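Local coordinates for outer surface protein (Bacillus cereus ATCC 14579, PDB 1X7F) that probably acts as a 6-phospho-N-acetylmuramidase, cleaving glycosides of N-acetylmuramic acid 6-phosphate, although its function has not been established, at residues K142-S148 and A166-N172; L109-A113 and N137-I143. All blocks are in the same frame, centred on the assembly; numbering follows the deposited sequence.

Followed from the N terminus, the chain leaves L109-A113 at the start of helix 110-115, passes through strand 119-122 and helix 129-134, and returns at N137-I143, where interaction 2 closes a 23-residue loop. Interaction 1 then opens on strand 142-146 and closes a shorter loop of 17 residues, containing helix 153-157, on strand 167-170. The two contacts neither nest nor cross: they follow in series, overlapping at K142 and I143, and touch where A166 CB packs on L141 O. Interaction 1 joins strands 142-146 and 167-170 of the parallel barrel, and interaction 2 joins the start of helix 110-115 to the loop entering strand 142-146.

Interaction 1 of 2, residues K142-S148 and A166-N172; sequences KIELNVS and ALIGCHN
I143 and L167, E144 and I168, L145 and G169, and N146 and C170 pair as parallel neighbours in two adjacent strands of a (beta/alpha)8 barrel, joined through helix 153-157 in a beta-alpha-beta unit. Backbone bonds alternate along the ladder: I143 N donates to A166 O, I168 N to I143 O, L145 N to I168 O, and C170 N to L145 O. V147 N prolongs the series by bonding C170 O.

On the outward face the L145 and L167 side chains cross, CD1 of L145 lying 3.9 Å from CD2 of L167, and both rest on helix 153-157. The inward face carries E144, N146, I168 and C170. A chi1 of -175° swings the E144 chain over the neighbouring strand, and its CD comes 3.2 Å from C170 CB while OE1 touches I168 CD1; OE1 also forms a salt bridge with R57.

Beyond the strands, side chains take over. V147 sits squarely over one face of the H171 imidazole, its CB 3.8 Å from the ring centroid in a CH-pi contact, while its CG2 lies 3.5 Å from G169 C. S148 OG is hydrogen-bonded to H171 ND1 at the edge of the ring (2.8 Å) and accepts a bond from N172 N, also 2.8 Å long. N146 OD1 receives S148 N in an Asx turn, which shapes the backbone that presents this hydroxyl.

Farther out, S190 OG bonds H171 NE2 and F186 stacks on the ring. Held at both nitrogens, the imidazole has its rotation fixed, and the S148 hydroxyl, bonded to both H171 ND1 and N172 N, joins the segments that follow the two strands, at the C-terminal ends where barrels of this kind carry their active sites.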
loop_
_atom_site.group_PDB
_atom_site.type_symbol
_atom_site.label_atom_id
_atom_site.label_comp_id
_atom_site.label_asym_id
_atom_site.label_seq_id
_atom_site.Cartn_x
_atom_site.Cartn_y
_atom_site.Cartn_z
ATOM N N LYS A 142 -9.132 2.054 -20.561
ATOM C CA LYS A 142 -9.094 0.967 -19.585
ATOM C C LYS A 142 -10.465 0.818 -18.932
ATOM O O LYS A 142 -11.132 1.815 -18.654
ATOM C CB LYS A 142 -8.049 1.243 -18.498
ATOM C CG LYS A 142 -6.598 1.186 -18.947
ATOM C CD LYS A 142 -6.093 -0.248 -19.097
ATOM C CE LYS A 142 -4.782 -0.298 -19.864
ATOM N NZ LYS A 142 -4.917 0.307 -21.215
ATOM N N ILE A 143 -10.891 -0.421 -18.701
ATOM C CA ILE A 143 -12.123 -0.672 -17.956
ATOM C C ILE A 143 -11.754 -1.136 -16.554
ATOM O O ILE A 143 -11.288 -2.261 -16.372
ATOM C CB ILE A 143 -13.041 -1.718 -18.664
ATOM C CG1 ILE A 143 -13.238 -1.409 -20.170
ATOM C CG2 ILE A 143 -14.375 -1.855 -17.918
ATOM C CD1 ILE A 143 -13.828 -0.041 -20.503
ATOM N N GLU A 144 -11.949 -0.253 -15.574
ATOM C CA GLU A 144 -11.679 -0.579 -14.173
ATOM C C GLU A 144 -12.875 -1.256 -13.500
ATOM O O GLU A 144 -13.981 -0.720 -13.482
ATOM C CB GLU A 144 -11.247 0.654 -13.380
ATOM C CG GLU A 144 -10.846 0.319 -11.949
ATOM C CD GLU A 144 -10.053 1.421 -11.290
ATOM O OE1 GLU A 144 -8.813 1.342 -11.290
ATOM O OE2 GLU A 144 -10.661 2.366 -10.765
ATOM N N LEU A 145 -12.635 -2.444 -12.961
ATOM C CA LEU A 145 -13.667 -3.205 -12.278
ATOM C C LEU A 145 -13.544 -3.045 -10.763
ATOM O O LEU A 145 -12.472 -2.722 -10.243
ATOM C CB LEU A 145 -13.581 -4.687 -12.654
ATOM C CG LEU A 145 -13.623 -5.085 -14.131
ATOM C CD1 LEU A 145 -13.270 -6.544 -14.241
ATOM C CD2 LEU A 145 -14.988 -4.808 -14.769
ATOM N N ASN A 146 -14.653 -3.273 -10.071
ATOM C CA ASN A 146 -14.686 -3.266 -8.619
ATOM C C ASN A 146 -14.112 -4.583 -8.098
ATOM O O ASN A 146 -14.672 -5.649 -8.345
ATOM C CB ASN A 146 -16.140 -3.079 -8.132
ATOM C CG ASN A 146 -16.234 -2.694 -6.653
ATOM O OD1 ASN A 146 -15.299 -2.890 -5.863
ATOM N ND2 ASN A 146 -17.361 -2.123 -6.283
ATOM N N VAL A 147 -12.999 -4.507 -7.378
ATOM C CA VAL A 147 -12.385 -5.702 -6.771
ATOM C C VAL A 147 -13.173 -6.179 -5.542
ATOM O O VAL A 147 -13.176 -7.376 -5.234
ATOM C CB VAL A 147 -10.894 -5.468 -6.426
ATOM C CG1 VAL A 147 -10.212 -6.756 -5.970
ATOM C CG2 VAL A 147 -10.166 -4.954 -7.644
ATOM N N SER A 148 -13.884 -5.247 -4.893
ATOM C CA SER A 148 -14.485 -5.475 -3.580
ATOM C C SER A 148 -15.683 -6.434 -3.495
ATOM O O SER A 148 -16.250 -6.599 -2.421
ATOM C CB SER A 148 -14.830 -4.139 -2.908
ATOM O OG SER A 148 -13.694 -3.295 -2.837
ATOM N N ALA A 166 -7.351 -4.842 -21.455
ATOM C CA ALA A 166 -7.988 -3.543 -21.196
ATOM C C ALA A 166 -8.504 -3.411 -19.747
ATOM O O ALA A 166 -8.760 -2.303 -19.263
ATOM C CB ALA A 166 -9.109 -3.285 -22.206
ATOM N N LEU A 167 -8.625 -4.540 -19.051
ATOM C CA LEU A 167 -9.117 -4.554 -17.674
ATOM C C LEU A 167 -8.074 -4.182 -16.614
ATOM O O LEU A 167 -6.912 -4.589 -16.692
ATOM C CB LEU A 167 -9.716 -5.924 -17.334
ATOM C CG LEU A 167 -10.967 -6.383 -18.089
ATOM C CD1 LEU A 167 -11.325 -7.813 -17.704
ATOM C CD2 LEU A 167 -12.150 -5.443 -17.851
ATOM N N ILE A 168 -8.511 -3.375 -15.647
ATOM C CA ILE A 168 -7.825 -3.178 -14.368
ATOM C C ILE A 168 -8.874 -3.303 -13.251
ATOM O O ILE A 168 -10.074 -3.436 -13.527
ATOM C CB ILE A 168 -7.055 -1.813 -14.294
ATOM C CG1 ILE A 168 -7.989 -0.618 -14.534
ATOM C CG2 ILE A 168 -5.869 -1.799 -15.280
ATOM C CD1 ILE A 168 -7.324 0.746 -14.358
ATOM N N GLY A 169 -8.422 -3.281 -12.002
ATOM C CA GLY A 169 -9.308 -3.403 -10.873
ATOM C C GLY A 169 -8.966 -2.445 -9.747
ATOM O O GLY A 169 -7.789 -2.209 -9.449
ATOM N N CYS A 170 -9.996 -1.892 -9.113
ATOM C CA CYS A 170 -9.790 -1.101 -7.911
ATOM C C CYS A 170 -10.883 -1.386 -6.898
ATOM O O CYS A 170 -12.062 -1.459 -7.238
ATOM C CB CYS A 170 -9.712 0.394 -8.234
ATOM S SG CYS A 170 -9.335 1.451 -6.825
ATOM N N HIS A 171 -10.465 -1.556 -5.650
ATOM C CA HIS A 171 -11.370 -1.715 -4.528
ATOM C C HIS A 171 -12.201 -0.461 -4.289
ATOM O O HIS A 171 -11.828 0.618 -4.764
ATOM C CB HIS A 171 -10.559 -1.979 -3.281
ATOM C CG HIS A 171 -10.205 -3.413 -3.078
ATOM N ND1 HIS A 171 -11.067 -4.315 -2.488
ATOM C CD2 HIS A 171 -9.062 -4.091 -3.331
ATOM C CE1 HIS A 171 -10.480 -5.495 -2.411
ATOM N NE2 HIS A 171 -9.265 -5.387 -2.924
ATOM N N ASN A 172 -13.312 -0.608 -3.551
ATOM C CA ASN A 172 -14.068 0.537 -3.033
ATOM C C ASN A 172 -13.325 1.158 -1.858
ATOM O O ASN A 172 -12.432 0.540 -1.271
ATOM C CB ASN A 172 -15.451 0.128 -2.529
ATOM C CG ASN A 172 -16.473 -0.032 -3.632
ATOM O OD1 ASN A 172 -16.495 0.710 -4.615
ATOM N ND2 ASN A 172 -17.365 -1.000 -3.451
#

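Interaction 2 of 2, residues L109-A113 and N137-I143; sequences LSFFA and NPYGLKI
The first turn of helix 110-115, led by L109 at the N-cap position, packs on Y139 and L141 of the loop entering strand 142-146. This places the contact on the outside of the (beta/alpha)8 barrel, near the N-terminal end of strand 142-146; no hydrogen bond crosses it.

The aromatic part belongs to Y139. S110 CA lies over one face of the Y139 ring, 3.9 Å from the centroid and displaced toward the rim, in a CH-pi contact. S110 CB reaches the phenol end of the ring, 3.3 Å from Y139 OH, and A113 CB packs at 3.8 Å on Y139 CB.

Apolar packing centres on L141. L141 CD1 enters the helix start, 3.3 Å from L109 O and close to L109 CB, and lies near F112 CB and A113 CB. The L109 side chain extends past it, its CD1 touching I143 CD1 at 4.0 Å. I120 of strand 119-122 lies against L109, F112 and I143, continuing this layer into the barrel wall.

Polar bonds hold the loop itself in shape. N137 starts a type I turn ending at G140, and its chi1 of 81° sets the amide between its own N and carbonyl carbon, turned inward over the turn. N137 ND2 donates to L141 O and also to M134 O. N137 OD1 takes two backbone donors: Y139 N, which makes an Asx turn, and L141 N, 3.1 Å away on an in-plane lone pair.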
loop_
_atom_site.group_PDB
_atom_site.type_symbol
_atom_site.label_atom_id
_atom_site.label_comp_id
_atom_site.label_asym_id
_atom_site.label_seq_id
_atom_site.Cartn_x
_atom_site.Cartn_y
_atom_site.Cartn_z
ATOM N N LEU A 109 -18.118 5.358 -25.380
ATOM C CA LEU A 109 -17.241 5.886 -24.339
ATOM C C LEU A 109 -16.371 7.052 -24.831
ATOM O O LEU A 109 -15.345 7.384 -24.217
ATOM C CB LEU A 109 -16.389 4.767 -23.721
ATOM C CG LEU A 109 -17.093 3.488 -23.231
ATOM C CD1 LEU A 109 -16.066 2.496 -22.700
ATOM C CD2 LEU A 109 -18.157 3.782 -22.175
ATOM N N SER A 110 -16.814 7.681 -25.925
ATOM C CA SER A 110 -16.113 8.798 -26.566
ATOM C C SER A 110 -16.012 10.031 -25.673
ATOM O O SER A 110 -14.970 10.693 -25.647
ATOM C CB SER A 110 -16.781 9.164 -27.903
ATOM O OG SER A 110 -18.201 9.078 -27.828
ATOM N N PHE A 111 -17.084 10.329 -24.936
ATOM C CA PHE A 111 -17.088 11.457 -23.998
ATOM C C PHE A 111 -15.940 11.382 -22.971
ATOM O O PHE A 111 -15.352 12.411 -22.622
ATOM C CB PHE A 111 -18.444 11.584 -23.286
ATOM C CG PHE A 111 -18.474 12.658 -22.220
ATOM C CD1 PHE A 111 -18.615 14.004 -22.569
ATOM C CD2 PHE A 111 -18.345 12.326 -20.867
ATOM C CE1 PHE A 111 -18.631 15.002 -21.590
ATOM C CE2 PHE A 111 -18.358 13.317 -19.879
ATOM C CZ PHE A 111 -18.506 14.659 -20.245
ATOM N N PHE A 112 -15.632 10.174 -22.495
ATOM C CA PHE A 112 -14.523 9.972 -21.558
ATOM C C PHE A 112 -13.169 10.144 -22.252
ATOM O O PHE A 112 -12.216 10.652 -21.654
ATOM C CB PHE A 112 -14.617 8.598 -20.875
ATOM C CG PHE A 112 -15.995 8.288 -20.327
ATOM C CD1 PHE A 112 -16.519 9.014 -19.253
ATOM C CD2 PHE A 112 -16.772 7.269 -20.886
ATOM C CE1 PHE A 112 -17.798 8.732 -18.750
ATOM C CE2 PHE A 112 -18.054 6.979 -20.387
ATOM C CZ PHE A 112 -18.567 7.712 -19.318
ATOM N N ALA A 113 -13.106 9.735 -23.522
ATOM C CA ALA A 113 -11.917 9.924 -24.359
ATOM C C ALA A 113 -11.627 11.407 -24.597
ATOM O O ALA A 113 -10.479 11.846 -24.465
ATOM C CB ALA A 113 -12.076 9.191 -25.691
ATOM N N ASN A 137 -13.417 -1.225 -26.766
ATOM C CA ASN A 137 -13.656 0.166 -27.166
ATOM C C ASN A 137 -12.521 0.726 -28.041
ATOM O O ASN A 137 -11.345 0.427 -27.798
ATOM C CB ASN A 137 -13.954 1.058 -25.942
ATOM C CG ASN A 137 -12.699 1.502 -25.208
ATOM O OD1 ASN A 137 -12.060 2.491 -25.599
ATOM N ND2 ASN A 137 -12.355 0.791 -24.121
ATOM N N PRO A 138 -12.865 1.509 -29.070
ATOM C CA PRO A 138 -11.858 2.013 -30.018
ATOM C C PRO A 138 -11.035 3.217 -29.526
ATOM O O PRO A 138 -10.251 3.776 -30.302
ATOM C CB PRO A 138 -12.697 2.407 -31.245
ATOM C CG PRO A 138 -14.110 1.966 -30.936
ATOM C CD PRO A 138 -14.226 1.946 -29.445
ATOM N N TYR A 139 -11.202 3.607 -28.262
ATOM C CA TYR A 139 -10.545 4.814 -27.751
ATOM C C TYR A 139 -9.352 4.497 -26.861
ATOM O O TYR A 139 -8.723 5.404 -26.313
ATOM C CB TYR A 139 -11.548 5.721 -27.023
ATOM C CG TYR A 139 -12.830 5.951 -27.799
ATOM C CD1 TYR A 139 -14.022 5.348 -27.399
ATOM C CD2 TYR A 139 -12.849 6.757 -28.941
ATOM C CE1 TYR A 139 -15.203 5.543 -28.112
ATOM C CE2 TYR A 139 -14.025 6.959 -29.659
ATOM C CZ TYR A 139 -15.197 6.348 -29.238
ATOM O OH TYR A 139 -16.366 6.539 -29.936
ATOM N N GLY A 140 -9.047 3.206 -26.729
ATOM C CA GLY A 140 -7.936 2.728 -25.906
ATOM C C GLY A 140 -8.153 2.960 -24.427
ATOM O O GLY A 140 -7.195 3.161 -23.672
ATOM N N LEU A 141 -9.414 2.925 -24.007
ATOM C CA LEU A 141 -9.766 3.177 -22.613
ATOM C C LEU A 141 -9.678 1.912 -21.766
ATOM O O LEU A 141 -10.072 0.831 -22.204
ATOM C CB LEU A 141 -11.163 3.798 -22.527
ATOM C CG LEU A 141 -11.293 5.245 -23.021
ATOM C CD1 LEU A 141 -12.730 5.580 -23.394
ATOM C CD2 LEU A 141 -10.767 6.221 -21.970
ATOM N N LYS A 142 -9.132 2.054 -20.561
ATOM C CA LYS A 142 -9.094 0.967 -19.585
ATOM C C LYS A 142 -10.465 0.818 -18.932
ATOM O O LYS A 142 -11.132 1.815 -18.654
ATOM C CB LYS A 142 -8.049 1.243 -18.498
ATOM C CG LYS A 142 -6.598 1.186 -18.947
ATOM C CD LYS A 142 -6.093 -0.248 -19.097
ATOM C CE LYS A 142 -4.782 -0.298 -19.864
ATOM N NZ LYS A 142 -4.917 0.307 -21.215
ATOM N N ILE A 143 -10.891 -0.421 -18.701
ATOM C CA ILE A 143 -12.123 -0.672 -17.956
ATOM C C ILE A 143 -11.754 -1.136 -16.554
ATOM O O ILE A 143 -11.288 -2.261 -16.372
ATOM C CB ILE A 143 -13.041 -1.718 -18.664
ATOM C CG1 ILE A 143 -13.238 -1.409 -20.170
ATOM C CG2 ILE A 143 -14.375 -1.855 -17.918
ATOM C CD1 ILE A 143 -13.828 -0.041 -20.503
#